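Local atomic coordinates of cell wall surface anchor family protein (Streptococcus agalactiae serogroup V, PDB entry 3TW0), a protein that forms the adhesive tip pilin of group B streptococcal pili, its von Willebrand factor A-type domain binding magnesium and probably mediating attachment to host surfaces. Residues R33-K36 and A37-V41; T49-K52 and D53-V56; T143-Q146 and K147-K151; V239-G243 and G244-A248. The protein carries 2 engineered substitutions. All coordinates share one frame; numbering follows the deposited sequence.

Contact 1 of 4, residues R33-K36 and A37-V41; sequences RALK and AGEAV
The first turns of helix 33-48, which packs against the parallel sheet of the von Willebrand factor A-type domain, are joined here by successive i to i+4 backbone bonds. Ala37 N donates to Arg33 O at 2.8 Å and Gly38 N to Ala34 O at 2.9 Å; Glu39 N to Leu35 O and Ala40 N to Lys36 O carry the pattern on. On the outer side, Leu35 and Glu39 meet one turn apart. Leu35 CG stands anti to the backbone N (chi1 166°), and its CD1 branch lies 3.4 Å from Glu39 OE2. The Glu39 chain runs extended beyond CG, and that CG passes 3.3 Å from Leu35 O before the carboxylate crosses the leucine at a slant, OE2 toward CD1. The Ala37 methyl sits 3.3 Å from Arg33 O, and on the inner side Ala37 and Val41 both touch Leu17 and Val171 of the sheet. The Arg33 guanidinium hydrogen-bonds to the backbone carbonyls of Gly326 and Ser22 near the magnesium site. Between Leu35 and Glu39 the methyl touches OE2 without a polar bond, so this pair adds packing to the outer face rather than a charge interaction.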
ATOM      1  N   ARG A  33      10.024   2.224  14.270  1.00 24.72           N
ATOM      2  CA  ARG A  33       9.454   1.228  13.382  1.00 23.21           C
ATOM      3  C   ARG A  33      10.459   0.710  12.351  1.00 22.51           C
ATOM      4  O   ARG A  33      10.715  -0.485  12.293  1.00 21.94           O
ATOM      5  CB  ARG A  33       8.189   1.770  12.730  1.00 23.53           C
ATOM      6  CG  ARG A  33       6.966   1.680  13.619  1.00 21.94           C
ATOM      7  CD  ARG A  33       5.803   2.234  12.904  1.00 22.19           C
ATOM      8  NE  ARG A  33       4.596   2.133  13.699  1.00 22.58           N
ATOM      9  CZ  ARG A  33       3.605   3.016  13.681  1.00 22.86           C
ATOM     10  NH1 ARG A  33       3.690   4.091  12.906  1.00 19.39           N
ATOM     11  NH2 ARG A  33       2.525   2.818  14.452  1.00 21.62           N
ATOM     12  N   ALA A  34      11.076   1.608  11.590  1.00 22.05           N
ATOM     13  CA  ALA A  34      11.951   1.180  10.490  1.00 21.58           C
ATOM     14  C   ALA A  34      13.217   0.499  10.969  1.00 21.40           C
ATOM     15  O   ALA A  34      13.657  -0.491  10.377  1.00 20.67           O
ATOM     16  CB  ALA A  34      12.291   2.318   9.603  1.00 20.67           C
ATOM     17  N   LEU A  35      13.820   1.050  12.019  1.00 21.72           N
ATOM     18  CA  LEU A  35      15.040   0.460  12.583  1.00 21.91           C
ATOM     19  C   LEU A  35      14.729  -0.976  13.010  1.00 21.79           C
ATOM     20  O   LEU A  35      15.472  -1.906  12.676  1.00 21.56           O
ATOM     21  CB  LEU A  35      15.570   1.284  13.772  1.00 21.75           C
ATOM     22  CG  LEU A  35      16.646   0.696  14.726  1.00 23.12           C
ATOM     23  CD1 LEU A  35      17.971   0.384  14.055  1.00 22.52           C
ATOM     24  CD2 LEU A  35      16.872   1.609  15.933  1.00 22.99           C
ATOM     25  N   LYS A  36      13.620  -1.141  13.723  1.00 21.84           N
ATOM     26  CA  LYS A  36      13.240  -2.441  14.275  1.00 22.19           C
ATOM     27  C   LYS A  36      12.841  -3.429  13.186  1.00 21.57           C
ATOM     28  O   LYS A  36      13.172  -4.618  13.262  1.00 21.19           O
ATOM     29  CB  LYS A  36      12.161  -2.263  15.356  1.00 22.25           C
ATOM     30  CG  LYS A  36      12.706  -1.568  16.659  1.00 24.89           C
ATOM     31  CD  LYS A  36      11.640  -1.237  17.724  1.00 27.92           C
ATOM     32  CE  LYS A  36      10.338  -2.032  17.517  1.00 33.56           C
ATOM     33  NZ  LYS A  36       9.842  -2.709  18.762  1.00 37.97           N
ATOM     34  N   ALA A  37      12.140  -2.929  12.166  1.00 21.54           N
ATOM     35  CA  ALA A  37      11.787  -3.742  11.001  1.00 20.75           C
ATOM     36  C   ALA A  37      13.047  -4.214  10.252  1.00 20.39           C
ATOM     37  O   ALA A  37      13.183  -5.387   9.926  1.00 20.41           O
ATOM     38  CB  ALA A  37      10.846  -2.963  10.084  1.00 20.77           C
ATOM     39  N   GLY A  38      13.986  -3.306  10.018  1.00 19.84           N
ATOM     40  CA  GLY A  38      15.236  -3.661   9.383  1.00 19.82           C
ATOM     41  C   GLY A  38      16.044  -4.696  10.153  1.00 20.75           C
ATOM     42  O   GLY A  38      16.639  -5.608   9.550  1.00 19.88           O
ATOM     43  N   GLU A  39      16.040  -4.580  11.482  1.00 20.67           N
ATOM     44  CA  GLU A  39      16.754  -5.553  12.327  1.00 21.94           C
ATOM     45  C   GLU A  39      16.113  -6.928  12.300  1.00 21.74           C
ATOM     46  O   GLU A  39      16.794  -7.956  12.240  1.00 22.01           O
ATOM     47  CB  GLU A  39      16.901  -5.005  13.743  1.00 21.97           C
ATOM     48  CG  GLU A  39      17.912  -3.843  13.748  1.00 25.06           C
ATOM     49  CD  GLU A  39      18.133  -3.243  15.110  1.00 28.73           C
ATOM     50  OE1 GLU A  39      17.307  -3.490  16.024  1.00 31.78           O
ATOM     51  OE2 GLU A  39      19.137  -2.529  15.260  1.00 27.35           O
ATOM     52  N   ALA A  40      14.790  -6.945  12.296  1.00 22.09           N
ATOM     53  CA  ALA A  40      14.055  -8.197  12.222  1.00 21.75           C
ATOM     54  C   ALA A  40      14.385  -8.902  10.911  1.00 21.29           C
ATOM     55  O   ALA A  40      14.673 -10.104  10.905  1.00 20.88           O
ATOM     56  CB  ALA A  40      12.563  -7.927  12.329  1.00 22.15           C
ATOM     57  N   VAL A  41      14.347  -8.158   9.805  1.00 21.41           N
ATOM     58  CA  VAL A  41      14.769  -8.701   8.490  1.00 21.78           C
ATOM     59  C   VAL A  41      16.204  -9.267   8.516  1.00 21.90           C
ATOM     60  O   VAL A  41      16.435 -10.407   8.118  1.00 21.19           O
ATOM     61  CB  VAL A  41      14.614  -7.660   7.353  1.00 21.90           C
ATOM     62  CG1 VAL A  41      15.167  -8.216   6.019  1.00 22.26           C
ATOM     63  CG2 VAL A  41      13.172  -7.246   7.210  1.00 22.23           C
TER

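Contact 2 of 4, residues T49-K52 and D53-V56; sequences TSNK and DNRV
Asn51 reaches forward over the turn that follows it and touches both Asp53 and Asn54. Its CB lies by the end of the Asn54 side chain, the two side chains running roughly perpendicular. From CB the chain heads directly opposite the main-chain nitrogen (chi1 -177°), which carries CG toward Asp53 N. At the tip, OD1 accepts the N-H of Asp53 at 2.9 Å in a nearly straight bond of 166°, with the donor tilted from the plane of the amide. The same OD1 lies 3.4 Å from Asp53 CB, and the amide and carboxylate planes are 50° apart. Such a side-chain bond to the N-H two residues on is an Asx turn, here laid over a type I beta turn from Asn51 to Asn54 that links helix 33-48 to strand 55-61. Asn54 N closes the beta turn on Asn51 O at 3.2 Å. A water sits between Asn51 O (2.7 Å) and Asn54 O (2.8 Å), placed to bond with either. Further along, Thr49 CG2 meets Val56 CG1 at 3.8 Å, the two side chains crossing steeply beside Val117 and Leu120 of helix 114-122, while Thr49 OG1 turns back to the carbonyl of Ile45.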
ATOM      1  N   THR A  49      19.393 -18.367   5.811  1.00 33.06           N
ATOM      2  CA  THR A  49      20.566 -18.699   5.035  1.00 33.30           C
ATOM      3  C   THR A  49      21.607 -19.510   5.817  1.00 34.05           C
ATOM      4  O   THR A  49      22.676 -19.799   5.278  1.00 33.94           O
ATOM      5  CB  THR A  49      21.258 -17.438   4.490  1.00 33.31           C
ATOM      6  OG1 THR A  49      21.627 -16.589   5.586  1.00 32.69           O
ATOM      7  CG2 THR A  49      20.337 -16.683   3.524  1.00 32.61           C
ATOM      8  N   SER A  50      21.308 -19.855   7.071  1.00 34.13           N
ATOM      9  CA  SER A  50      22.203 -20.704   7.854  1.00 35.17           C
ATOM     10  C   SER A  50      22.302 -22.063   7.165  1.00 35.92           C
ATOM     11  O   SER A  50      23.401 -22.615   7.015  1.00 36.35           O
ATOM     12  CB  SER A  50      21.753 -20.819   9.312  1.00 34.77           C
ATOM     13  OG  SER A  50      20.478 -21.428   9.399  1.00 34.53           O
ATOM     14  N   ASN A  51      21.159 -22.564   6.712  1.00 36.31           N
ATOM     15  CA  ASN A  51      21.113 -23.663   5.764  1.00 37.23           C
ATOM     16  C   ASN A  51      21.449 -23.169   4.341  1.00 37.12           C
ATOM     17  O   ASN A  51      20.706 -22.376   3.758  1.00 37.00           O
ATOM     18  CB  ASN A  51      19.729 -24.316   5.809  1.00 37.40           C
ATOM     19  CG  ASN A  51      19.615 -25.521   4.894  1.00 39.98           C
ATOM     20  OD1 ASN A  51      20.360 -25.656   3.919  1.00 41.05           O
ATOM     21  ND2 ASN A  51      18.668 -26.410   5.202  1.00 41.82           N
ATOM     22  N   LYS A  52      22.562 -23.651   3.787  1.00 37.23           N
ATOM     23  CA  LYS A  52      23.093 -23.167   2.499  1.00 37.04           C
ATOM     24  C   LYS A  52      22.227 -23.497   1.267  1.00 36.09           C
ATOM     25  O   LYS A  52      22.474 -22.997   0.170  1.00 35.80           O
ATOM     26  CB  LYS A  52      24.567 -23.621   2.322  1.00 37.51           C
ATOM     27  CG  LYS A  52      24.872 -24.448   1.047  1.00 40.27           C
ATOM     28  CD  LYS A  52      26.163 -25.290   1.186  1.00 44.17           C
ATOM     29  CE  LYS A  52      26.263 -26.385   0.113  1.00 46.72           C
ATOM     30  NZ  LYS A  52      26.323 -25.864  -1.287  1.00 47.99           N
ATOM     31  N   ASP A  53      21.208 -24.328   1.452  1.00 35.19           N
ATOM     32  CA  ASP A  53      20.289 -24.670   0.354  1.00 34.27           C
ATOM     33  C   ASP A  53      19.137 -23.677   0.158  1.00 32.58           C
ATOM     34  O   ASP A  53      18.463 -23.680  -0.879  1.00 32.84           O
ATOM     35  CB  ASP A  53      19.710 -26.073   0.567  1.00 34.53           C
ATOM     36  CG  ASP A  53      20.755 -27.173   0.424  1.00 37.55           C
ATOM     37  OD1 ASP A  53      21.862 -26.905  -0.125  1.00 35.98           O
ATOM     38  OD2 ASP A  53      20.447 -28.316   0.855  1.00 39.67           O
ATOM     39  N   ASN A  54      18.867 -22.865   1.169  1.00 30.83           N
ATOM     40  CA  ASN A  54      17.677 -22.025   1.121  1.00 29.10           C
ATOM     41  C   ASN A  54      17.963 -20.777   0.319  1.00 27.54           C
ATOM     42  O   ASN A  54      19.088 -20.305   0.317  1.00 27.62           O
ATOM     43  CB  ASN A  54      17.229 -21.618   2.521  1.00 29.04           C
ATOM     44  CG  ASN A  54      16.737 -22.784   3.356  1.00 30.59           C
ATOM     45  OD1 ASN A  54      16.854 -22.754   4.586  1.00 31.31           O
ATOM     46  ND2 ASN A  54      16.171 -23.806   2.711  1.00 28.06           N
ATOM     47  N   ARG A  55      16.952 -20.228  -0.354  1.00 25.67           N
ATOM     48  CA  ARG A  55      17.156 -18.921  -0.985  1.00 23.59           C
ATOM     49  C   ARG A  55      16.335 -17.803  -0.355  1.00 22.78           C
ATOM     50  O   ARG A  55      15.282 -18.058   0.224  1.00 22.81           O
ATOM     51  CB  ARG A  55      16.987 -18.991  -2.498  1.00 22.85           C
ATOM     52  CG  ARG A  55      17.823 -20.092  -3.124  1.00 22.11           C
ATOM     53  CD  ARG A  55      17.632 -20.175  -4.600  1.00 18.63           C
ATOM     54  NE  ARG A  55      16.254 -20.484  -4.948  1.00 21.23           N
ATOM     55  CZ  ARG A  55      15.750 -20.382  -6.172  1.00 19.36           C
ATOM     56  NH1 ARG A  55      16.511 -19.950  -7.161  1.00 21.08           N
ATOM     57  NH2 ARG A  55      14.484 -20.705  -6.396  1.00 17.63           N
ATOM     58  N   VAL A  56      16.850 -16.573  -0.460  1.00 21.25           N
ATOM     59  CA  VAL A  56      16.179 -15.366   0.013  1.00 19.61           C
ATOM     60  C   VAL A  56      16.063 -14.323  -1.091  1.00 18.84           C
ATOM     61  O   VAL A  56      16.889 -14.267  -2.011  1.00 18.51           O
ATOM     62  CB  VAL A  56      16.937 -14.699   1.187  1.00 19.78           C
ATOM     63  CG1 VAL A  56      16.824 -15.550   2.442  1.00 19.86           C
ATOM     64  CG2 VAL A  56      18.412 -14.435   0.816  1.00 17.97           C
TER
HETATM   65  O   HOH W   1      21.209 -20.236   2.192  1.00 29.67           O

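Contact 3 of 4, residues T143-Q146 and K147-K151; sequences TFTQ and KALMK. With MG (magnesium ion), chain E; ACT (acetate ion), chain F.
One face of the Phe144 ring takes Lys147 CB, which stands 3.6 Å from the ring centroid and 9° off the normal, a CH-pi contact almost over the centre. Lys147 CD follows on the same side of the ring plane but out past the rim, 3.8 Å from Phe144 CD2, so the lysine stem crosses the ring obliquely; the Tyr180 ring also meets the phenylalanine, the planes at about 55°. Phe144 is the N-cap of helix 145-159 in the von Willebrand factor A-type domain, just after the magnesium ligand Thr143, and the centre of an inverse gamma turn. Its chi1 of -161°, trans across the CA-CB bond from N, brings the ring to Lys147. Ala148 N reaches Phe144 O in a weak bond, whereas Leu149 N to Thr145 O at 2.9 Å and Met150 N to Gln146 O are firmer. Thr145 and Leu149 run together in one direction, Thr145 CG2 against Leu149 CD1, while Thr145 OG1 bonds to Tyr61. Gln146 CG touches Met150 SD at 3.9 Å, while Gln146 OE1 accepts the backbone N of Tyr180. Ser20 and Ser22 complete the magnesium shell with two waters and an acetate, probably from the crystallisation liquor, in a site of MIDAS type. Thr143 OG1 binds the magnesium at 2.1 Å and donates to the second acetate oxygen, OXT, at 2.6 Å.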
ATOM      1  N   THR A 143       1.496   3.240   1.725  1.00 16.00           N
ATOM      2  CA  THR A 143       1.656   1.813   2.070  1.00 14.54           C
ATOM      3  C   THR A 143       0.883   0.967   1.045  1.00 13.76           C
ATOM      4  O   THR A 143      -0.269   0.611   1.263  1.00 14.52           O
ATOM      5  CB  THR A 143       1.222   1.559   3.517  1.00 14.68           C
ATOM      6  OG1 THR A 143       1.782   2.576   4.362  1.00 15.25           O
ATOM      7  CG2 THR A 143       1.692   0.173   4.031  1.00 14.88           C
ATOM      8  N   PHE A 144       1.490   0.711  -0.108  1.00 13.50           N
ATOM      9  CA  PHE A 144       0.810  -0.001  -1.178  1.00 13.65           C
ATOM     10  C   PHE A 144       1.137  -1.493  -0.997  1.00 13.45           C
ATOM     11  O   PHE A 144       1.838  -2.095  -1.800  1.00 14.16           O
ATOM     12  CB  PHE A 144       1.288   0.494  -2.558  1.00 13.71           C
ATOM     13  CG  PHE A 144       0.353   0.154  -3.689  1.00 13.53           C
ATOM     14  CD1 PHE A 144      -0.733  -0.698  -3.494  1.00 10.92           C
ATOM     15  CD2 PHE A 144       0.590   0.651  -4.961  1.00 11.88           C
ATOM     16  CE1 PHE A 144      -1.599  -0.993  -4.559  1.00 11.85           C
ATOM     17  CE2 PHE A 144      -0.274   0.361  -6.033  1.00 12.91           C
ATOM     18  CZ  PHE A 144      -1.374  -0.446  -5.830  1.00 13.54           C
ATOM     19  N   THR A 145       0.686  -2.046   0.111  1.00 13.20           N
ATOM     20  CA  THR A 145       0.828  -3.468   0.398  1.00 13.49           C
ATOM     21  C   THR A 145       0.424  -4.406  -0.740  1.00 13.21           C
ATOM     22  O   THR A 145       1.136  -5.369  -1.014  1.00 15.18           O
ATOM     23  CB  THR A 145       0.081  -3.803   1.719  1.00 12.30           C
ATOM     24  OG1 THR A 145       0.675  -3.032   2.786  1.00 12.20           O
ATOM     25  CG2 THR A 145       0.213  -5.284   2.089  1.00 10.82           C
ATOM     26  N   GLN A 146      -0.698  -4.129  -1.407  1.00 13.26           N
ATOM     27  CA  GLN A 146      -1.176  -5.031  -2.457  1.00 12.44           C
ATOM     28  C   GLN A 146      -0.107  -5.225  -3.537  1.00 13.29           C
ATOM     29  O   GLN A 146       0.225  -6.342  -3.918  1.00 12.25           O
ATOM     30  CB  GLN A 146      -2.449  -4.519  -3.101  1.00 11.39           C
ATOM     31  CG  GLN A 146      -3.014  -5.451  -4.209  1.00  9.68           C
ATOM     32  CD  GLN A 146      -4.345  -4.985  -4.707  1.00 12.93           C
ATOM     33  OE1 GLN A 146      -4.836  -3.929  -4.292  1.00 12.03           O
ATOM     34  NE2 GLN A 146      -4.965  -5.767  -5.598  1.00 12.91           N
ATOM     35  N   LYS A 147       0.441  -4.114  -4.016  1.00 14.07           N
ATOM     36  CA  LYS A 147       1.492  -4.162  -5.026  1.00 13.42           C
ATOM     37  C   LYS A 147       2.686  -4.973  -4.574  1.00 12.90           C
ATOM     38  O   LYS A 147       3.235  -5.735  -5.362  1.00 14.13           O
ATOM     39  CB  LYS A 147       1.938  -2.732  -5.394  1.00 13.59           C
ATOM     40  CG  LYS A 147       2.824  -2.665  -6.615  1.00 14.77           C
ATOM     41  CD  LYS A 147       3.307  -1.214  -6.825  1.00 16.43           C
ATOM     42  CE  LYS A 147       3.444  -0.856  -8.292  1.00 20.78           C
ATOM     43  NZ  LYS A 147       4.299  -1.763  -9.013  1.00 23.54           N
ATOM     44  N   ALA A 148       3.145  -4.758  -3.340  1.00 14.03           N
ATOM     45  CA  ALA A 148       4.254  -5.553  -2.798  1.00 14.64           C
ATOM     46  C   ALA A 148       3.940  -7.060  -2.726  1.00 14.88           C
ATOM     47  O   ALA A 148       4.805  -7.901  -2.997  1.00 14.50           O
ATOM     48  CB  ALA A 148       4.658  -5.053  -1.433  1.00 14.62           C
ATOM     49  N   LEU A 149       2.718  -7.404  -2.317  1.00 15.87           N
ATOM     50  CA  LEU A 149       2.324  -8.834  -2.283  1.00 15.88           C
ATOM     51  C   LEU A 149       2.396  -9.446  -3.679  1.00 15.93           C
ATOM     52  O   LEU A 149       2.906 -10.566  -3.855  1.00 15.81           O
ATOM     53  CB  LEU A 149       0.921  -8.995  -1.678  1.00 16.12           C
ATOM     54  CG  LEU A 149       0.858  -8.781  -0.171  1.00 16.98           C
ATOM     55  CD1 LEU A 149      -0.610  -8.562   0.357  1.00 16.60           C
ATOM     56  CD2 LEU A 149       1.496  -9.968   0.517  1.00 16.81           C
ATOM     57  N   MET A 150       1.913  -8.685  -4.676  1.00 15.90           N
ATOM     58  CA  MET A 150       1.967  -9.089  -6.059  1.00 15.64           C
ATOM     59  C   MET A 150       3.387  -9.309  -6.536  1.00 15.88           C
ATOM     60  O   MET A 150       3.645 -10.267  -7.270  1.00 15.97           O
ATOM     61  CB  MET A 150       1.274  -8.057  -6.955  1.00 17.05           C
ATOM     62  CG  MET A 150      -0.218  -7.954  -6.708  1.00 15.27           C
ATOM     63  SD  MET A 150      -0.931  -6.456  -7.397  1.00 17.98           S
ATOM     64  CE  MET A 150      -0.703  -6.695  -9.143  1.00 16.13           C
ATOM     65  N   LYS A 151       4.321  -8.456  -6.122  1.00 14.82           N
ATOM     66  CA  LYS A 151       5.718  -8.659  -6.481  1.00 15.09           C
ATOM     67  C   LYS A 151       6.317  -9.902  -5.802  1.00 14.93           C
ATOM     68  O   LYS A 151       7.016 -10.668  -6.455  1.00 14.06           O
ATOM     69  CB  LYS A 151       6.580  -7.414  -6.185  1.00 15.96           C
ATOM     70  CG  LYS A 151       8.026  -7.502  -6.724  1.00 19.05           C
ATOM     71  CD  LYS A 151       8.060  -7.473  -8.294  1.00 25.07           C
ATOM     72  CE  LYS A 151       9.476  -7.819  -8.795  1.00 30.20           C
ATOM     73  NZ  LYS A 151       9.899  -7.159 -10.100  1.00 32.13           N
TER
HETATM   74 MG    MG E 701       2.705   3.060   6.193  1.00 20.16          MG
HETATM   75  C   ACT F 702       1.930   5.767   4.876  1.00 17.37           C
HETATM   76  O   ACT F 702       2.643   5.080   5.627  1.00 16.64           O
HETATM   77  OXT ACT F 702       1.086   5.112   4.225  1.00 15.99           O
HETATM   78  CH3 ACT F 702       2.079   7.276   4.743  1.00 17.40           C
HETATM   79  O   HOH W   2       2.778   1.275   6.911  1.00 18.47           O
HETATM   80  O   HOH W   3       0.652   3.246   6.998  1.00 16.47           O

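Contact 4 of 4, residues V239-G243 and G244-A248; sequences VPVTG and GTTQA
Val241 meets the returning chain with both of its methyls. With chi1 at -61°, CG1 lies anti to the carbonyl carbon and reaches Ala248, 3.7 Å from its CA and 4.0 Å from its CB. CG2, placed between the backbone N and the carbonyl carbon, turns instead to the bend, 4.0 Å from Gly244 CA. Both methyls flank Thr246 O, which accepts Val241 N at 2.8 Å in a nearly straight bond. Val239 sends CG1 more loosely toward the same Ala248 methyl, so the alanine lies between the two valines. Gln247 starts on the far side of CB from N (chi1 164°) and then runs extended; CG passes 3.7 Å from Val239 O, and the tip leaves the loop for Leu274 O, to which NE2 donates. Ala248 N bonds to Val239 O at 2.8 Å, and that oxygen also receives a CA-H...O contact from Gln247. At the bend, Gly243 takes a positive phi (74°), which favours glycine, and Gly244 N bonds back to Val241 O. The geometry is that of a type II beta turn, Val241 to Gly244, at the head of a surface hairpin-like loop with a single bridge, Pro240 to Gln247, leading into strand 249-251 of the antiparallel sheet.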
ATOM      1  N   VAL A 239     -12.950  18.437   1.597  1.00 23.03           N
ATOM      2  CA  VAL A 239     -11.831  18.599   2.525  1.00 24.01           C
ATOM      3  C   VAL A 239     -12.256  19.595   3.573  1.00 25.43           C
ATOM      4  O   VAL A 239     -12.647  20.689   3.223  1.00 24.81           O
ATOM      5  CB  VAL A 239     -10.580  19.171   1.824  1.00 23.87           C
ATOM      6  CG1 VAL A 239      -9.418  19.371   2.832  1.00 23.02           C
ATOM      7  CG2 VAL A 239     -10.169  18.278   0.698  1.00 23.58           C
ATOM      8  N   PRO A 240     -12.201  19.209   4.859  1.00 26.65           N
ATOM      9  CA  PRO A 240     -12.565  20.138   5.942  1.00 27.44           C
ATOM     10  C   PRO A 240     -11.383  20.982   6.413  1.00 28.50           C
ATOM     11  O   PRO A 240     -10.230  20.612   6.212  1.00 27.33           O
ATOM     12  CB  PRO A 240     -13.004  19.197   7.074  1.00 26.97           C
ATOM     13  CG  PRO A 240     -12.190  17.957   6.875  1.00 26.33           C
ATOM     14  CD  PRO A 240     -11.920  17.848   5.368  1.00 26.65           C
ATOM     15  N   VAL A 241     -11.675  22.123   7.029  1.00 30.92           N
ATOM     16  CA  VAL A 241     -10.621  22.911   7.662  1.00 33.03           C
ATOM     17  C   VAL A 241     -10.147  22.102   8.845  1.00 34.39           C
ATOM     18  O   VAL A 241     -10.957  21.540   9.567  1.00 35.49           O
ATOM     19  CB  VAL A 241     -11.101  24.336   8.094  1.00 33.11           C
ATOM     20  CG1 VAL A 241     -11.574  25.135   6.855  1.00 32.81           C
ATOM     21  CG2 VAL A 241     -12.201  24.261   9.187  1.00 33.35           C
ATOM     22  N   THR A 242      -8.838  22.024   9.020  1.00 36.26           N
ATOM     23  CA  THR A 242      -8.233  21.231  10.082  1.00 38.25           C
ATOM     24  C   THR A 242      -8.900  21.406  11.467  1.00 39.35           C
ATOM     25  O   THR A 242      -9.047  22.522  11.963  1.00 39.50           O
ATOM     26  CB  THR A 242      -6.711  21.477  10.134  1.00 38.30           C
ATOM     27  OG1 THR A 242      -6.138  21.119   8.865  1.00 38.42           O
ATOM     28  CG2 THR A 242      -6.056  20.653  11.244  1.00 39.06           C
ATOM     29  N   GLY A 243      -9.327  20.280  12.048  1.00 40.71           N
ATOM     30  CA  GLY A 243      -9.967  20.240  13.367  1.00 41.92           C
ATOM     31  C   GLY A 243     -11.402  20.747  13.384  1.00 42.97           C
ATOM     32  O   GLY A 243     -12.000  20.913  14.461  1.00 43.27           O
ATOM     33  N   GLY A 244     -11.965  20.978  12.196  1.00 43.47           N
ATOM     34  CA  GLY A 244     -13.257  21.652  12.077  1.00 43.81           C
ATOM     35  C   GLY A 244     -14.351  20.919  11.318  1.00 44.36           C
ATOM     36  O   GLY A 244     -14.286  19.705  11.072  1.00 44.95           O
ATOM     37  N   THR A 245     -15.358  21.683  10.931  1.00 44.20           N
ATOM     38  CA  THR A 245     -16.592  21.145  10.391  1.00 43.94           C
ATOM     39  C   THR A 245     -16.844  21.711   8.990  1.00 43.25           C
ATOM     40  O   THR A 245     -17.684  21.212   8.232  1.00 43.04           O
ATOM     41  CB  THR A 245     -17.774  21.509  11.346  1.00 44.43           C
ATOM     42  OG1 THR A 245     -18.997  21.607  10.612  1.00 46.16           O
ATOM     43  CG2 THR A 245     -17.528  22.853  12.050  1.00 44.94           C
ATOM     44  N   THR A 246     -16.115  22.770   8.661  1.00 41.83           N
ATOM     45  CA  THR A 246     -16.435  23.580   7.503  1.00 40.39           C
ATOM     46  C   THR A 246     -15.425  23.305   6.392  1.00 38.68           C
ATOM     47  O   THR A 246     -14.248  23.032   6.667  1.00 38.53           O
ATOM     48  CB  THR A 246     -16.548  25.102   7.874  1.00 40.75           C
ATOM     49  OG1 THR A 246     -15.593  25.855   7.120  1.00 42.46           O
ATOM     50  CG2 THR A 246     -16.292  25.352   9.369  1.00 41.56           C
ATOM     51  N   GLN A 247     -15.901  23.330   5.147  1.00 36.38           N
ATOM     52  CA  GLN A 247     -15.084  22.935   3.986  1.00 33.82           C
ATOM     53  C   GLN A 247     -13.956  23.934   3.765  1.00 32.35           C
ATOM     54  O   GLN A 247     -14.202  25.130   3.796  1.00 31.72           O
ATOM     55  CB  GLN A 247     -15.955  22.801   2.722  1.00 33.95           C
ATOM     56  CG  GLN A 247     -15.153  22.780   1.417  1.00 32.80           C
ATOM     57  CD  GLN A 247     -15.934  22.312   0.205  1.00 32.07           C
ATOM     58  OE1 GLN A 247     -17.156  22.484   0.113  1.00 34.29           O
ATOM     59  NE2 GLN A 247     -15.224  21.726  -0.746  1.00 29.37           N
ATOM     60  N   ALA A 248     -12.731  23.447   3.544  1.00 30.36           N
ATOM     61  CA  ALA A 248     -11.614  24.328   3.196  1.00 29.29           C
ATOM     62  C   ALA A 248     -11.700  24.848   1.776  1.00 28.69           C
ATOM     63  O   ALA A 248     -12.366  24.264   0.920  1.00 29.10           O
ATOM     64  CB  ALA A 248     -10.266  23.649   3.429  1.00 28.69           C
TER

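In the fold
Contacts 1 and 2 follow one another in the chain, near the beginning of helix 33-48 and at the turn that leads from it into strand 55-61, with centres about 21 Å apart and nearest atoms about 8 Å apart. Contact 3, its centre about 18 Å from that of contact 1, holds the metal ligand Thr143, while contact 1 comes near through Arg33, whose side chain is about 7 Å from the magnesium. Contact 2 lies away from that site. Contact 4, on the loop before strand 249-251, is about 32 Å from contact 3 and about 54 Å from contact 2 between centres, on the opposite side of the chain's centre from contact 2.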